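TRNA (guanosine(18)-2'-O)-methyltransferase (PDB 1ZJR) catalyses the S-adenosyl-L-methionine-dependent 2'-O-methylation of guanosine 18 in a subset of tRNA species. Local coordinates at residues A[12-24]-A[178-192]. Numbering follows the deposited sequence.
Sequences LKRLREVLEKRQK and YSRPSLSEEEIQKIL
Leu19 and Leu192 form the apolar heart of a contact that joins helix 7-19 to helix 185-200, the N- and C-terminal helices flanking the knotted SPOUT methyltransferase fold. The axes of segments 12-19 and 185-192 run obliquely antiparallel, at 141°. Leu192 is a knob in a hole of Leu12, Leu15, Arg16 and Leu19; its CD2 lies 3.6 Å from CD1 of Leu15, while CD1 of Leu19 rests 3.8 Å from CG2 of Ile191. At the partly exposed edge of this packing, chi1 near trans (-170°) and an extended chain carry the Arg16 guanidinium past Leu192 into a short, direct salt bridge, NH2 to Glu185 OE2 at 2.6 Å. That oxygen offers its syn lone pair to the arginine and its anti lone pair to Gln189 NE2. Were Glu185 replaced by an alanine, the Arg16 guanidinium would probably lose its carboxylate mate and Gln189 NE2 this acceptor. Ser182 ties down the chain that leaves helix 7-19: its OG donates to Arg22 O at 2.7 Å and accepts a nearly straight bond from Lys24 N. The loose side is wetter: Lys24 NZ and Glu187 OE1, 4.5 Å apart, are bridged by water. Leucines and isoleucines thus supply the close fit, one salt bridge and the Ser182 bonds give the polar edge its direction, and water links the rest.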
ATOM      1  N   LEU A  12     -15.005   1.321  17.249  1.00 57.36           N
ATOM      2  CA  LEU A  12     -13.735   1.791  17.795  1.00 55.59           C
ATOM      3  C   LEU A  12     -12.961   0.618  18.377  1.00 53.27           C
ATOM      4  O   LEU A  12     -11.732   0.563  18.288  1.00 50.83           O
ATOM      5  CB  LEU A  12     -13.981   2.845  18.880  1.00 57.17           C
ATOM      6  CG  LEU A  12     -13.762   4.311  18.482  1.00 58.76           C
ATOM      7  CD1 LEU A  12     -14.353   4.593  17.106  1.00 59.82           C
ATOM      8  CD2 LEU A  12     -14.388   5.209  19.535  1.00 59.43           C
ATOM      9  N   LYS A  13     -13.691  -0.318  18.974  1.00 51.16           N
ATOM     10  CA  LYS A  13     -13.091  -1.506  19.562  1.00 50.19           C
ATOM     11  C   LYS A  13     -12.442  -2.291  18.429  1.00 48.25           C
ATOM     12  O   LYS A  13     -11.306  -2.754  18.534  1.00 46.28           O
ATOM     13  CB  LYS A  13     -14.172  -2.365  20.223  1.00 52.96           C
ATOM     14  CG  LYS A  13     -13.650  -3.565  20.998  1.00 57.57           C
ATOM     15  CD  LYS A  13     -13.330  -3.208  22.445  1.00 61.11           C
ATOM     16  CE  LYS A  13     -14.584  -2.789  23.208  1.00 62.83           C
ATOM     17  NZ  LYS A  13     -14.306  -2.499  24.645  1.00 64.32           N
ATOM     18  N   ARG A  14     -13.182  -2.425  17.336  1.00 46.65           N
ATOM     19  CA  ARG A  14     -12.706  -3.152  16.172  1.00 45.39           C
ATOM     20  C   ARG A  14     -11.543  -2.409  15.523  1.00 42.55           C
ATOM     21  O   ARG A  14     -10.593  -3.024  15.041  1.00 39.87           O
ATOM     22  CB  ARG A  14     -13.857  -3.327  15.178  1.00 48.49           C
ATOM     23  CG  ARG A  14     -13.634  -4.405  14.135  1.00 54.88           C
ATOM     24  CD  ARG A  14     -14.968  -4.902  13.605  1.00 59.09           C
ATOM     25  NE  ARG A  14     -15.810  -5.393  14.695  1.00 63.65           N
ATOM     26  CZ  ARG A  14     -17.038  -5.878  14.541  1.00 64.98           C
ATOM     27  NH1 ARG A  14     -17.585  -5.942  13.333  1.00 65.28           N
ATOM     28  NH2 ARG A  14     -17.719  -6.301  15.597  1.00 65.83           N
ATOM     29  N   LEU A  15     -11.622  -1.083  15.526  1.00 39.82           N
ATOM     30  CA  LEU A  15     -10.580  -0.250  14.942  1.00 38.45           C
ATOM     31  C   LEU A  15      -9.285  -0.491  15.716  1.00 36.65           C
ATOM     32  O   LEU A  15      -8.206  -0.578  15.140  1.00 34.69           O
ATOM     33  CB  LEU A  15     -10.969   1.231  15.039  1.00 39.99           C
ATOM     34  CG  LEU A  15     -10.391   2.234  14.032  1.00 43.80           C
ATOM     35  CD1 LEU A  15     -10.534   3.640  14.603  1.00 42.36           C
ATOM     36  CD2 LEU A  15      -8.931   1.940  13.734  1.00 44.35           C
ATOM     37  N   ARG A  16      -9.408  -0.602  17.033  1.00 36.09           N
ATOM     38  CA  ARG A  16      -8.251  -0.832  17.884  1.00 35.76           C
ATOM     39  C   ARG A  16      -7.575  -2.158  17.536  1.00 33.97           C
ATOM     40  O   ARG A  16      -6.356  -2.229  17.409  1.00 31.20           O
ATOM     41  CB  ARG A  16      -8.675  -0.828  19.353  1.00 37.34           C
ATOM     42  CG  ARG A  16      -7.503  -0.821  20.297  1.00 42.68           C
ATOM     43  CD  ARG A  16      -7.933  -0.705  21.746  1.00 46.07           C
ATOM     44  NE  ARG A  16      -6.760  -0.593  22.600  1.00 51.48           N
ATOM     45  CZ  ARG A  16      -6.072   0.526  22.791  1.00 51.47           C
ATOM     46  NH1 ARG A  16      -6.442   1.651  22.199  1.00 53.26           N
ATOM     47  NH2 ARG A  16      -4.997   0.512  23.561  1.00 56.20           N
ATOM     48  N   GLU A  17      -8.374  -3.208  17.385  1.00 34.34           N
ATOM     49  CA  GLU A  17      -7.844  -4.523  17.035  1.00 34.73           C
ATOM     50  C   GLU A  17      -7.122  -4.439  15.692  1.00 32.98           C
ATOM     51  O   GLU A  17      -6.061  -5.034  15.499  1.00 32.36           O
ATOM     52  CB  GLU A  17      -8.987  -5.535  16.945  1.00 38.67           C
ATOM     53  CG  GLU A  17      -9.715  -5.742  18.261  1.00 45.93           C
ATOM     54  CD  GLU A  17     -11.013  -6.507  18.093  1.00 50.17           C
ATOM     55  OE1 GLU A  17     -11.605  -6.898  19.121  1.00 52.35           O
ATOM     56  OE2 GLU A  17     -11.444  -6.709  16.935  1.00 52.36           O
ATOM     57  N   VAL A  18      -7.707  -3.694  14.765  1.00 31.43           N
ATOM     58  CA  VAL A  18      -7.109  -3.522  13.450  1.00 30.32           C
ATOM     59  C   VAL A  18      -5.793  -2.763  13.575  1.00 28.27           C
ATOM     60  O   VAL A  18      -4.790  -3.153  12.984  1.00 26.30           O
ATOM     61  CB  VAL A  18      -8.072  -2.761  12.499  1.00 31.66           C
ATOM     62  CG1 VAL A  18      -7.349  -2.355  11.225  1.00 31.95           C
ATOM     63  CG2 VAL A  18      -9.270  -3.649  12.163  1.00 30.37           C
ATOM     64  N   LEU A  19      -5.791  -1.681  14.349  1.00 26.87           N
ATOM     65  CA  LEU A  19      -4.570  -0.903  14.517  1.00 27.03           C
ATOM     66  C   LEU A  19      -3.460  -1.725  15.178  1.00 27.51           C
ATOM     67  O   LEU A  19      -2.279  -1.515  14.906  1.00 28.63           O
ATOM     68  CB  LEU A  19      -4.857   0.369  15.329  1.00 27.45           C
ATOM     69  CG  LEU A  19      -5.686   1.430  14.596  1.00 28.08           C
ATOM     70  CD1 LEU A  19      -5.977   2.607  15.528  1.00 28.46           C
ATOM     71  CD2 LEU A  19      -4.925   1.902  13.364  1.00 27.39           C
ATOM     72  N   GLU A  20      -3.836  -2.675  16.027  1.00 29.43           N
ATOM     73  CA  GLU A  20      -2.841  -3.508  16.696  1.00 30.94           C
ATOM     74  C   GLU A  20      -2.151  -4.493  15.753  1.00 30.37           C
ATOM     75  O   GLU A  20      -1.137  -5.092  16.105  1.00 30.54           O
ATOM     76  CB  GLU A  20      -3.485  -4.244  17.875  1.00 34.22           C
ATOM     77  CG  GLU A  20      -3.766  -3.313  19.050  1.00 36.47           C
ATOM     78  CD  GLU A  20      -4.567  -3.961  20.160  1.00 42.11           C
ATOM     79  OE1 GLU A  20      -4.768  -3.297  21.201  1.00 43.22           O
ATOM     80  OE2 GLU A  20      -4.997  -5.124  19.993  1.00 44.11           O
ATOM     81  N   LYS A  21      -2.687  -4.644  14.546  1.00 29.63           N
ATOM     82  CA  LYS A  21      -2.098  -5.548  13.560  1.00 30.17           C
ATOM     83  C   LYS A  21      -1.497  -4.781  12.382  1.00 30.38           C
ATOM     84  O   LYS A  21      -0.845  -5.364  11.522  1.00 27.84           O
ATOM     85  CB  LYS A  21      -3.153  -6.524  13.039  1.00 31.81           C
ATOM     86  CG  LYS A  21      -3.727  -7.459  14.100  1.00 37.60           C
ATOM     87  CD  LYS A  21      -4.910  -8.237  13.545  1.00 40.42           C
ATOM     88  CE  LYS A  21      -5.553  -9.129  14.601  1.00 45.08           C
ATOM     89  NZ  LYS A  21      -6.808  -9.760  14.088  1.00 46.26           N
ATOM     90  N   ARG A  22      -1.725  -3.470  12.339  1.00 28.40           N
ATOM     91  CA  ARG A  22      -1.196  -2.651  11.255  1.00 29.20           C
ATOM     92  C   ARG A  22       0.332  -2.698  11.170  1.00 30.72           C
ATOM     93  O   ARG A  22       1.030  -2.679  12.184  1.00 30.46           O
ATOM     94  CB  ARG A  22      -1.663  -1.196  11.415  1.00 28.59           C
ATOM     95  CG  ARG A  22      -3.105  -0.932  10.963  1.00 26.68           C
ATOM     96  CD  ARG A  22      -3.219  -1.047   9.444  1.00 28.12           C
ATOM     97  NE  ARG A  22      -4.494  -0.562   8.914  1.00 28.80           N
ATOM     98  CZ  ARG A  22      -5.423  -1.336   8.359  1.00 28.89           C
ATOM     99  NH1 ARG A  22      -5.235  -2.649   8.267  1.00 27.89           N
ATOM    100  NH2 ARG A  22      -6.521  -0.794   7.846  1.00 26.66           N
ATOM    101  N   GLN A  23       0.839  -2.766   9.942  1.00 29.19           N
ATOM    102  CA  GLN A  23       2.273  -2.797   9.672  1.00 30.60           C
ATOM    103  C   GLN A  23       2.684  -1.375   9.289  1.00 32.26           C
ATOM    104  O   GLN A  23       2.662  -1.012   8.113  1.00 31.24           O
ATOM    105  CB  GLN A  23       2.563  -3.747   8.507  1.00 28.15           C
ATOM    106  CG  GLN A  23       2.043  -5.156   8.713  1.00 29.69           C
ATOM    107  CD  GLN A  23       2.685  -5.834   9.903  1.00 28.56           C
ATOM    108  OE1 GLN A  23       2.027  -6.117  10.911  1.00 32.27           O
ATOM    109  NE2 GLN A  23       3.980  -6.086   9.801  1.00 27.12           N
ATOM    110  N   LYS A  24       3.067  -0.574  10.278  1.00 32.89           N
ATOM    111  CA  LYS A  24       3.431   0.818  10.024  1.00 34.72           C
ATOM    112  C   LYS A  24       4.620   0.917   9.089  1.00 34.72           C
ATOM    113  O   LYS A  24       4.897   1.971   8.518  1.00 35.70           O
ATOM    114  CB  LYS A  24       3.774   1.524  11.340  1.00 38.03           C
ATOM    115  CG  LYS A  24       5.163   1.213  11.861  1.00 38.58           C
ATOM    116  CD  LYS A  24       5.525   2.134  13.020  1.00 42.66           C
ATOM    117  CE  LYS A  24       6.993   1.991  13.392  1.00 45.45           C
ATOM    118  NZ  LYS A  24       7.372   2.895  14.517  1.00 49.86           N
ATOM    119  N   TYR A 178       2.491  -9.935  12.883  1.00 32.35           N
ATOM    120  CA  TYR A 178       1.091  -9.561  13.043  1.00 33.75           C
ATOM    121  C   TYR A 178       0.651  -9.933  14.453  1.00 35.46           C
ATOM    122  O   TYR A 178      -0.476  -9.643  14.851  1.00 37.38           O
ATOM    123  CB  TYR A 178       0.192 -10.298  12.049  1.00 31.40           C
ATOM    124  CG  TYR A 178       0.306  -9.814  10.626  1.00 31.23           C
ATOM    125  CD1 TYR A 178       1.068 -10.512   9.691  1.00 29.55           C
ATOM    126  CD2 TYR A 178      -0.364  -8.664  10.208  1.00 29.55           C
ATOM    127  CE1 TYR A 178       1.155 -10.081   8.372  1.00 29.79           C
ATOM    128  CE2 TYR A 178      -0.284  -8.223   8.889  1.00 27.53           C
ATOM    129  CZ  TYR A 178       0.475  -8.935   7.977  1.00 29.86           C
ATOM    130  OH  TYR A 178       0.555  -8.505   6.672  1.00 28.72           O
ATOM    131  N   SER A 179       1.540 -10.576  15.206  1.00 36.88           N
ATOM    132  CA  SER A 179       1.205 -11.002  16.564  1.00 39.65           C
ATOM    133  C   SER A 179       1.492  -9.942  17.623  1.00 39.43           C
ATOM    134  O   SER A 179       1.041 -10.063  18.762  1.00 41.29           O
ATOM    135  CB  SER A 179       1.940 -12.301  16.916  1.00 39.74           C
ATOM    136  OG  SER A 179       3.335 -12.089  17.049  1.00 44.25           O
ATOM    137  N   ARG A 180       2.247  -8.912  17.256  1.00 38.33           N
ATOM    138  CA  ARG A 180       2.549  -7.825  18.185  1.00 39.92           C
ATOM    139  C   ARG A 180       2.392  -6.506  17.426  1.00 38.10           C
ATOM    140  O   ARG A 180       2.757  -6.409  16.259  1.00 38.94           O
ATOM    141  CB  ARG A 180       3.972  -7.952  18.752  1.00 39.81           C
ATOM    142  CG  ARG A 180       5.098  -7.507  17.832  1.00 42.58           C
ATOM    143  CD  ARG A 180       5.367  -8.488  16.706  1.00 46.88           C
ATOM    144  NE  ARG A 180       6.419  -8.003  15.809  1.00 47.95           N
ATOM    145  CZ  ARG A 180       6.281  -6.964  14.989  1.00 49.21           C
ATOM    146  NH1 ARG A 180       5.131  -6.298  14.942  1.00 47.30           N
ATOM    147  NH2 ARG A 180       7.297  -6.582  14.224  1.00 48.84           N
ATOM    148  N   PRO A 181       1.832  -5.479  18.081  1.00 37.40           N
ATOM    149  CA  PRO A 181       1.629  -4.167  17.451  1.00 35.73           C
ATOM    150  C   PRO A 181       2.921  -3.449  17.079  1.00 33.69           C
ATOM    151  O   PRO A 181       3.828  -3.341  17.903  1.00 33.68           O
ATOM    152  CB  PRO A 181       0.848  -3.389  18.512  1.00 37.14           C
ATOM    153  CG  PRO A 181       0.146  -4.464  19.290  1.00 39.48           C
ATOM    154  CD  PRO A 181       1.211  -5.517  19.415  1.00 36.62           C
ATOM    155  N   SER A 182       3.011  -2.959  15.843  1.00 30.76           N
ATOM    156  CA  SER A 182       4.195  -2.215  15.419  1.00 29.24           C
ATOM    157  C   SER A 182       3.977  -0.751  15.816  1.00 27.56           C
ATOM    158  O   SER A 182       4.923   0.027  15.918  1.00 28.41           O
ATOM    159  CB  SER A 182       4.410  -2.326  13.903  1.00 31.36           C
ATOM    160  OG  SER A 182       3.351  -1.731  13.173  1.00 29.05           O
ATOM    161  N   LEU A 183       2.718  -0.383  16.022  1.00 27.68           N
ATOM    162  CA  LEU A 183       2.369   0.968  16.454  1.00 28.99           C
ATOM    163  C   LEU A 183       2.396   0.978  17.979  1.00 28.42           C
ATOM    164  O   LEU A 183       1.990   0.006  18.606  1.00 29.62           O
ATOM    165  CB  LEU A 183       0.956   1.337  16.001  1.00 25.82           C
ATOM    166  CG  LEU A 183       0.689   1.556  14.510  1.00 28.19           C
ATOM    167  CD1 LEU A 183      -0.815   1.691  14.291  1.00 28.06           C
ATOM    168  CD2 LEU A 183       1.432   2.797  14.024  1.00 29.67           C
ATOM    169  N   SER A 184       2.853   2.077  18.570  1.00 29.78           N
ATOM    170  CA  SER A 184       2.893   2.194  20.024  1.00 29.61           C
ATOM    171  C   SER A 184       1.501   2.587  20.503  1.00 30.68           C
ATOM    172  O   SER A 184       0.670   3.026  19.706  1.00 28.47           O
ATOM    173  CB  SER A 184       3.899   3.267  20.444  1.00 31.16           C
ATOM    174  OG  SER A 184       3.509   4.539  19.951  1.00 34.54           O
ATOM    175  N   GLU A 185       1.241   2.423  21.797  1.00 28.70           N
ATOM    176  CA  GLU A 185      -0.058   2.785  22.349  1.00 29.74           C
ATOM    177  C   GLU A 185      -0.356   4.272  22.123  1.00 29.96           C
ATOM    178  O   GLU A 185      -1.511   4.647  21.916  1.00 29.47           O
ATOM    179  CB  GLU A 185      -0.104   2.477  23.849  1.00 29.69           C
ATOM    180  CG  GLU A 185      -1.398   2.882  24.548  1.00 31.14           C
ATOM    181  CD  GLU A 185      -2.624   2.167  24.007  1.00 34.44           C
ATOM    182  OE1 GLU A 185      -2.475   1.091  23.390  1.00 35.34           O
ATOM    183  OE2 GLU A 185      -3.743   2.676  24.213  1.00 36.54           O
ATOM    184  N   GLU A 186       0.676   5.115  22.177  1.00 28.85           N
ATOM    185  CA  GLU A 186       0.476   6.554  21.965  1.00 30.44           C
ATOM    186  C   GLU A 186      -0.063   6.789  20.555  1.00 30.41           C
ATOM    187  O   GLU A 186      -1.008   7.559  20.348  1.00 29.68           O
ATOM    188  CB  GLU A 186       1.792   7.331  22.119  1.00 31.41           C
ATOM    189  CG  GLU A 186       2.379   7.395  23.535  1.00 32.69           C
ATOM    190  CD  GLU A 186       3.397   6.303  23.804  1.00 33.70           C
ATOM    191  OE1 GLU A 186       4.404   6.589  24.486  1.00 33.42           O
ATOM    192  OE2 GLU A 186       3.190   5.159  23.343  1.00 33.02           O
ATOM    193  N   GLU A 187       0.558   6.120  19.592  1.00 28.96           N
ATOM    194  CA  GLU A 187       0.180   6.235  18.189  1.00 30.71           C
ATOM    195  C   GLU A 187      -1.211   5.658  17.931  1.00 31.32           C
ATOM    196  O   GLU A 187      -2.001   6.215  17.158  1.00 32.21           O
ATOM    197  CB  GLU A 187       1.243   5.543  17.333  1.00 30.26           C
ATOM    198  CG  GLU A 187       2.571   6.305  17.335  1.00 30.75           C
ATOM    199  CD  GLU A 187       3.781   5.434  17.038  1.00 31.87           C
ATOM    200  OE1 GLU A 187       3.606   4.294  16.565  1.00 33.19           O
ATOM    201  OE2 GLU A 187       4.918   5.899  17.271  1.00 31.83           O
ATOM    202  N   ILE A 188      -1.514   4.542  18.584  1.00 30.10           N
ATOM    203  CA  ILE A 188      -2.817   3.912  18.443  1.00 29.98           C
ATOM    204  C   ILE A 188      -3.893   4.846  18.996  1.00 30.89           C
ATOM    205  O   ILE A 188      -4.917   5.078  18.356  1.00 29.30           O
ATOM    206  CB  ILE A 188      -2.867   2.564  19.200  1.00 30.16           C
ATOM    207  CG1 ILE A 188      -1.973   1.541  18.489  1.00 31.34           C
ATOM    208  CG2 ILE A 188      -4.303   2.064  19.296  1.00 30.79           C
ATOM    209  CD1 ILE A 188      -1.925   0.175  19.180  1.00 31.01           C
ATOM    210  N   GLN A 189      -3.668   5.387  20.187  1.00 31.50           N
ATOM    211  CA  GLN A 189      -4.656   6.289  20.763  1.00 33.04           C
ATOM    212  C   GLN A 189      -4.832   7.542  19.918  1.00 31.43           C
ATOM    213  O   GLN A 189      -5.945   8.043  19.780  1.00 32.73           O
ATOM    214  CB  GLN A 189      -4.278   6.677  22.196  1.00 35.73           C
ATOM    215  CG  GLN A 189      -4.733   5.660  23.226  1.00 40.06           C
ATOM    216  CD  GLN A 189      -4.503   6.128  24.649  1.00 44.65           C
ATOM    217  OE1 GLN A 189      -4.947   7.209  25.035  1.00 47.99           O
ATOM    218  NE2 GLN A 189      -3.815   5.311  25.440  1.00 45.41           N
ATOM    219  N   LYS A 190      -3.742   8.039  19.342  1.00 30.04           N
ATOM    220  CA  LYS A 190      -3.823   9.238  18.515  1.00 32.69           C
ATOM    221  C   LYS A 190      -4.706   8.975  17.297  1.00 33.14           C
ATOM    222  O   LYS A 190      -5.560   9.789  16.944  1.00 32.79           O
ATOM    223  CB  LYS A 190      -2.431   9.675  18.053  1.00 35.31           C
ATOM    224  CG  LYS A 190      -2.438  10.974  17.247  1.00 41.90           C
ATOM    225  CD  LYS A 190      -1.082  11.280  16.623  1.00 45.90           C
ATOM    226  CE  LYS A 190      -0.732  10.291  15.518  1.00 49.69           C
ATOM    227  NZ  LYS A 190      -1.722  10.305  14.401  1.00 51.44           N
ATOM    228  N   ILE A 191      -4.498   7.831  16.655  1.00 30.07           N
ATOM    229  CA  ILE A 191      -5.285   7.486  15.486  1.00 31.32           C
ATOM    230  C   ILE A 191      -6.745   7.240  15.849  1.00 32.89           C
ATOM    231  O   ILE A 191      -7.642   7.697  15.144  1.00 34.90           O
ATOM    232  CB  ILE A 191      -4.699   6.253  14.771  1.00 30.04           C
ATOM    233  CG1 ILE A 191      -3.275   6.574  14.304  1.00 29.65           C
ATOM    234  CG2 ILE A 191      -5.596   5.854  13.594  1.00 29.81           C
ATOM    235  CD1 ILE A 191      -2.533   5.395  13.693  1.00 32.60           C
ATOM    236  N   LEU A 192      -6.990   6.529  16.945  1.00 33.36           N
ATOM    237  CA  LEU A 192      -8.363   6.267  17.377  1.00 35.17           C
ATOM    238  C   LEU A 192      -9.114   7.584  17.548  1.00 37.63           C
ATOM    239  O   LEU A 192     -10.234   7.752  17.048  1.00 37.54           O
ATOM    240  CB  LEU A 192      -8.379   5.504  18.707  1.00 34.68           C
ATOM    241  CG  LEU A 192      -8.106   3.998  18.686  1.00 35.45           C
ATOM    242  CD1 LEU A 192      -8.065   3.456  20.113  1.00 33.21           C
ATOM    243  CD2 LEU A 192      -9.194   3.300  17.886  1.00 34.93           C
TER
HETATM  244  O   HOH W   1       0.439  -2.184  14.835  1.00 27.66           O
HETATM  245  O   HOH W   2      -0.962  -7.570  17.186  1.00 38.96           O
HETATM  246  O   HOH W   3       2.102  -4.925  13.807  1.00 36.34           O
HETATM  247  O   HOH W   4       5.708   2.415  16.810  1.00 33.66           O
HETATM  248  O   HOH W   5       6.790   5.510  15.015  1.00 57.06           O